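Local coordinates for C24 protein (Bizionia argentinensis JUB59, PDB 6OV6) that probably forms the receptor-binding tip of a temperate bacteriophage's long tail fiber and binds manganese, at the interface of chains A and B. Residues are numbered along the deposited sequence; one frame, centred on the assembly and turned at random. Chains: chain A/B, C24 protein.

Contact 1: the interface of chains A and B. Residues chain A 203-204, 207, 222-224; chain B 221-223.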
loop_
_atom_site.group_PDB
_atom_site.type_symbol
_atom_site.label_atom_id
_atom_site.label_comp_id
_atom_site.label_asym_id
_atom_site.label_seq_id
_atom_site.Cartn_x
_atom_site.Cartn_y
_atom_site.Cartn_z
ATOM N N PRO A 203 50.660 -15.342 -36.353
ATOM C CA PRO A 203 51.711 -14.884 -37.281
ATOM C C PRO A 203 52.660 -15.991 -37.737
ATOM O O PRO A 203 52.979 -16.905 -36.968
ATOM C CB PRO A 203 52.459 -13.826 -36.466
ATOM C CG PRO A 203 52.323 -14.296 -35.053
ATOM C CD PRO A 203 51.008 -15.037 -34.947
ATOM N N ARG A 204 53.125 -15.896 -38.990
ATOM C CA ARG A 204 54.148 -16.814 -39.518
ATOM C C ARG A 204 55.541 -16.361 -39.010
ATOM O O ARG A 204 56.474 -17.171 -38.987
ATOM C CB ARG A 204 54.122 -16.893 -41.067
ATOM C CG ARG A 204 54.331 -15.524 -41.770
ATOM C CD ARG A 204 54.516 -15.642 -43.257
ATOM N NE ARG A 204 54.498 -14.311 -43.863
ATOM C CZ ARG A 204 55.171 -13.960 -44.953
ATOM N NH1 ARG A 204 55.944 -14.842 -45.579
ATOM N NH2 ARG A 204 55.107 -12.717 -45.405
ATOM N N TRP A 207 58.761 -15.951 -34.245
ATOM C CA TRP A 207 58.854 -17.118 -33.362
ATOM C C TRP A 207 60.215 -17.230 -32.666
ATOM O O TRP A 207 60.431 -18.151 -31.881
ATOM C CB TRP A 207 58.556 -18.388 -34.164
ATOM C CG TRP A 207 57.116 -18.484 -34.567
ATOM C CD1 TRP A 207 56.524 -17.894 -35.649
ATOM C CD2 TRP A 207 56.075 -19.169 -33.859
ATOM N NE1 TRP A 207 55.174 -18.169 -35.654
ATOM C CE2 TRP A 207 54.879 -18.987 -34.592
ATOM C CE3 TRP A 207 56.040 -19.953 -32.689
ATOM C CZ2 TRP A 207 53.652 -19.540 -34.178
ATOM C CZ3 TRP A 207 54.824 -20.510 -32.285
ATOM C CH2 TRP A 207 53.649 -20.292 -33.019
ATOM N N ILE A 222 58.158 -26.558 -33.718
ATOM C CA ILE A 222 58.172 -25.796 -34.982
ATOM C C ILE A 222 59.592 -25.436 -35.404
ATOM O O ILE A 222 60.373 -24.967 -34.582
ATOM C CB ILE A 222 57.282 -24.519 -34.909
ATOM C CG1 ILE A 222 55.793 -24.892 -34.747
ATOM C CG2 ILE A 222 57.494 -23.605 -36.161
ATOM C CD1 ILE A 222 54.837 -23.674 -34.428
ATOM N N VAL A 223 59.911 -25.676 -36.697
ATOM C CA VAL A 223 61.206 -25.310 -37.257
ATOM C C VAL A 223 61.049 -23.962 -37.926
ATOM O O VAL A 223 60.046 -23.729 -38.611
ATOM C CB VAL A 223 61.744 -26.432 -38.211
ATOM C CG1 VAL A 223 62.921 -25.947 -39.058
ATOM C CG2 VAL A 223 62.120 -27.674 -37.395
ATOM N N VAL A 224 62.061 -23.083 -37.747
ATOM C CA VAL A 224 62.058 -21.745 -38.334
ATOM C C VAL A 224 63.325 -21.487 -39.134
ATOM O O VAL A 224 64.288 -22.244 -39.039
ATOM C CB VAL A 224 61.848 -20.632 -37.251
ATOM C CG1 VAL A 224 60.480 -20.751 -36.578
ATOM C CG2 VAL A 224 62.958 -20.636 -36.212
ATOM N N ARG B 221 60.860 -17.104 -38.831
ATOM C CA ARG B 221 59.741 -17.354 -39.733
ATOM C C ARG B 221 59.510 -18.870 -39.856
ATOM O O ARG B 221 60.459 -19.613 -40.131
ATOM C CB ARG B 221 60.002 -16.741 -41.118
ATOM C CG ARG B 221 58.969 -17.155 -42.170
ATOM C CD ARG B 221 59.086 -16.336 -43.443
ATOM N NE ARG B 221 58.699 -14.944 -43.221
ATOM C CZ ARG B 221 58.850 -13.967 -44.112
ATOM N NH1 ARG B 221 59.413 -14.210 -45.283
ATOM N NH2 ARG B 221 58.466 -12.733 -43.821
ATOM N N ILE B 222 58.241 -19.316 -39.706
ATOM C CA ILE B 222 57.872 -20.731 -39.833
ATOM C C ILE B 222 58.321 -21.315 -41.184
ATOM O O ILE B 222 58.107 -20.708 -42.232
ATOM C CB ILE B 222 56.339 -20.958 -39.627
ATOM C CG1 ILE B 222 55.910 -20.573 -38.192
ATOM C CG2 ILE B 222 55.926 -22.412 -39.971
ATOM C CD1 ILE B 222 54.326 -20.607 -37.935
ATOM N N VAL B 223 58.916 -22.514 -41.135
ATOM C CA VAL B 223 59.326 -23.257 -42.324
ATOM C C VAL B 223 58.235 -24.288 -42.609
ATOM O O VAL B 223 57.716 -24.930 -41.692
ATOM C CB VAL B 223 60.726 -23.905 -42.128
ATOM C CG1 VAL B 223 61.054 -24.890 -43.263
ATOM C CG2 VAL B 223 61.802 -22.826 -42.003
#

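Contact 2: the interface of chains A and B. Residues chain A 185, 264, 267, 269; chain B 174-175, 183.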
loop_
_atom_site.group_PDB
_atom_site.type_symbol
_atom_site.label_atom_id
_atom_site.label_comp_id
_atom_site.label_asym_id
_atom_site.label_seq_id
_atom_site.Cartn_x
_atom_site.Cartn_y
_atom_site.Cartn_z
ATOM N N LYS A 185 9.245 -10.428 -0.221
ATOM C CA LYS A 185 10.029 -9.378 0.414
ATOM C C LYS A 185 11.347 -9.161 -0.386
ATOM O O LYS A 185 11.807 -8.030 -0.543
ATOM C CB LYS A 185 10.333 -9.804 1.856
ATOM C CG LYS A 185 10.956 -8.747 2.744
ATOM C CD LYS A 185 11.174 -9.249 4.193
ATOM C CE LYS A 185 9.900 -9.358 5.036
ATOM N NZ LYS A 185 10.170 -9.415 6.520
ATOM N N ARG A 264 10.860 -4.285 -1.609
ATOM C CA ARG A 264 9.952 -3.324 -0.968
ATOM C C ARG A 264 10.207 -1.879 -1.302
ATOM O O ARG A 264 11.352 -1.422 -1.261
ATOM C CB ARG A 264 9.944 -3.504 0.543
ATOM C CG ARG A 264 9.478 -4.900 0.954
ATOM C CD ARG A 264 9.756 -5.133 2.414
ATOM N NE ARG A 264 11.188 -5.217 2.700
ATOM C CZ ARG A 264 11.689 -5.532 3.886
ATOM N NH1 ARG A 264 10.885 -5.809 4.902
ATOM N NH2 ARG A 264 12.998 -5.609 4.058
ATOM N N TYR A 267 8.452 1.996 2.986
ATOM C CA TYR A 267 7.329 1.568 3.831
ATOM C C TYR A 267 7.340 2.210 5.215
ATOM O O TYR A 267 8.372 2.703 5.670
ATOM C CB TYR A 267 7.267 0.021 3.899
ATOM C CG TYR A 267 8.418 -0.666 4.620
ATOM C CD1 TYR A 267 8.490 -0.674 6.019
ATOM C CD2 TYR A 267 9.393 -1.369 3.906
ATOM C CE1 TYR A 267 9.518 -1.355 6.686
ATOM C CE2 TYR A 267 10.398 -2.083 4.560
ATOM C CZ TYR A 267 10.456 -2.071 5.948
ATOM O OH TYR A 267 11.479 -2.717 6.585
ATOM N N THR A 269 5.462 1.300 9.118
ATOM C CA THR A 269 4.672 0.336 9.860
ATOM C C THR A 269 3.552 1.000 10.676
ATOM O O THR A 269 3.807 1.856 11.521
ATOM C CB THR A 269 5.572 -0.540 10.785
ATOM O OG1 THR A 269 6.633 -1.117 10.032
ATOM C CG2 THR A 269 4.775 -1.640 11.499
ATOM N N ASP B 174 11.260 -6.538 11.240
ATOM C CA ASP B 174 11.102 -5.419 10.306
ATOM C C ASP B 174 9.904 -4.564 10.673
ATOM O O ASP B 174 9.906 -3.362 10.385
ATOM C CB ASP B 174 10.886 -5.931 8.868
ATOM C CG ASP B 174 12.119 -6.514 8.194
ATOM O OD1 ASP B 174 13.241 -6.211 8.646
ATOM O OD2 ASP B 174 11.958 -7.217 7.185
ATOM N N TYR B 175 8.859 -5.185 11.260
ATOM C CA TYR B 175 7.573 -4.518 11.503
ATOM C C TYR B 175 7.055 -4.598 12.938
ATOM O O TYR B 175 5.854 -4.433 13.145
ATOM C CB TYR B 175 6.512 -5.156 10.572
ATOM C CG TYR B 175 6.965 -5.404 9.143
ATOM C CD1 TYR B 175 7.501 -4.371 8.369
ATOM C CD2 TYR B 175 6.777 -6.642 8.537
ATOM C CE1 TYR B 175 7.888 -4.581 7.052
ATOM C CE2 TYR B 175 7.163 -6.864 7.218
ATOM C CZ TYR B 175 7.693 -5.816 6.470
ATOM O OH TYR B 175 8.071 -5.971 5.161
ATOM N N GLY B 183 12.650 -0.078 2.854
ATOM C CA GLY B 183 12.323 -0.070 1.438
ATOM C C GLY B 183 12.985 1.057 0.668
ATOM O O GLY B 183 13.527 1.995 1.263
HETATM O O HOH W 1 11.932 -2.081 9.284
HETATM O O HOH W 2 14.887 -5.547 6.568
#

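Contact 1: the interface of chains A and B
The backbone N of B:Ile222 donates to the carbonyl O of A:Arg204 at 2.9 Å. One residue on, the amide N of B:Val223 reaches the carbonyl O of A:Val223 at 3.0 Å. Successive amides of chain B are therefore held by two separate stretches of chain A: the loop at A:Arg204 and the short strand 223-225, where A:Val224 forms an antiparallel bridge with B:Ile222. This small inter-subunit strand pairing probably keeps the two chains together at this level of the fiber.

B:Ile222 is the main apolar element of this patch. Its CG1 sits over the face of the five-membered ring of A:Trp207, 3.9 Å from the ring centroid, while CD1 reaches the indole nitrogen. CG1 lies anti to the carbonyl carbon (chi1 -64°), which turns this ethyl branch towards the indole. The ring is held in turn within chain A: its NE1 donates to the O of A:Pro203, which lies close to the ring plane, and CD1 of A:Ile222 rests over the same face, towards the rim. The CG2 methyl of A:Ile222 also meets B:Ile222 CG1, so the two copies of this isoleucine pack against each other in non-equivalent settings.

Beside this core, the side chains of A:Arg204 and B:Arg221 run alongside in the same direction. A:Arg204 is extended from CG to NE, whereas B:Arg221 bends at chi3 (-68°), and their guanidinium planes end up stacked, 14° apart. Face to face, two like-charged heads would depend on solvent or counter-charges that this patch does not show. The overlap is offset: NH1 of A:Arg204 stands 3.4 Å above the plane of the B:Arg221 guanidinium, over its centre.

Contact 2: the interface of chains A and B
Charged groups of A:Lys185 and A:Arg264 converge on the carboxylate of B:Asp174. Its OD2 accepts from A:Lys185 NZ and from A:Arg264 NH1, each at 2.9 Å, and both pairs are salt bridges. The two donors arrive from opposite faces of the carboxylate plane: the lysine on the anti side, 30° out of the plane, and the arginine from well above it. Two cationic groups on one oxygen would be expected to stabilise the ionised carboxylate.

Beyond the salt bridges, A:Arg264 NH1 also donates to the phenol OH of B:Tyr175 at 2.8 Å, with the oxygen almost in the guanidinium plane. One terminal nitrogen thus ties together neighbouring residues of chain B. A bend at chi3 (-68°) turns the arginine head towards them, and it is sandwiched within its own chain between CG of A:Lys185 on one face and CE2 of the A:Tyr267 ring over the opposite face, towards the rim.

Water extends the polar network. Water 2 joins A:Arg264 NH2 to OD1 of B:Asp174, and water 1 connects the A:Tyr267 OH, 2.8 Å away, with the backbone O of the same aspartate.

Aromatic and apolar packing completes the patch. The rings of A:Tyr267 and B:Tyr175 meet edge to face, their planes 72° apart, with CE1 of B:Tyr175 3.6 Å above the A:Tyr267 ring towards its rim. CB of B:Asp174 covers a face of the B:Tyr175 ring. On the opposite face of A:Tyr267, B:Gly183 N comes to 3.5 Å from CE2, while CG2 of A:Thr269 approaches the backbone O of B:Tyr175 at 3.4 Å.

By docking the 174-175 loop segment of one chain onto the start of strand 267-275 of another, this inter-subunit site probably fixes the register of neighbouring chains in the fiber.

The centres of contact 1 and contact 2 lie about 68 Å apart along the elongated assembly, and they share no residues. Contact 1 uses strand 223-225 and nearby loops towards one end, beyond the slender stretch of intertwined chains; contact 2 lies at the other end of that stretch, where loops meet strand 267-275. Chains A and B are thus joined at widely separated levels, which would keep them associated on either side of the slender stretch, and repetition among the three copies of the deposited assembly would be consistent with a trimeric fiber.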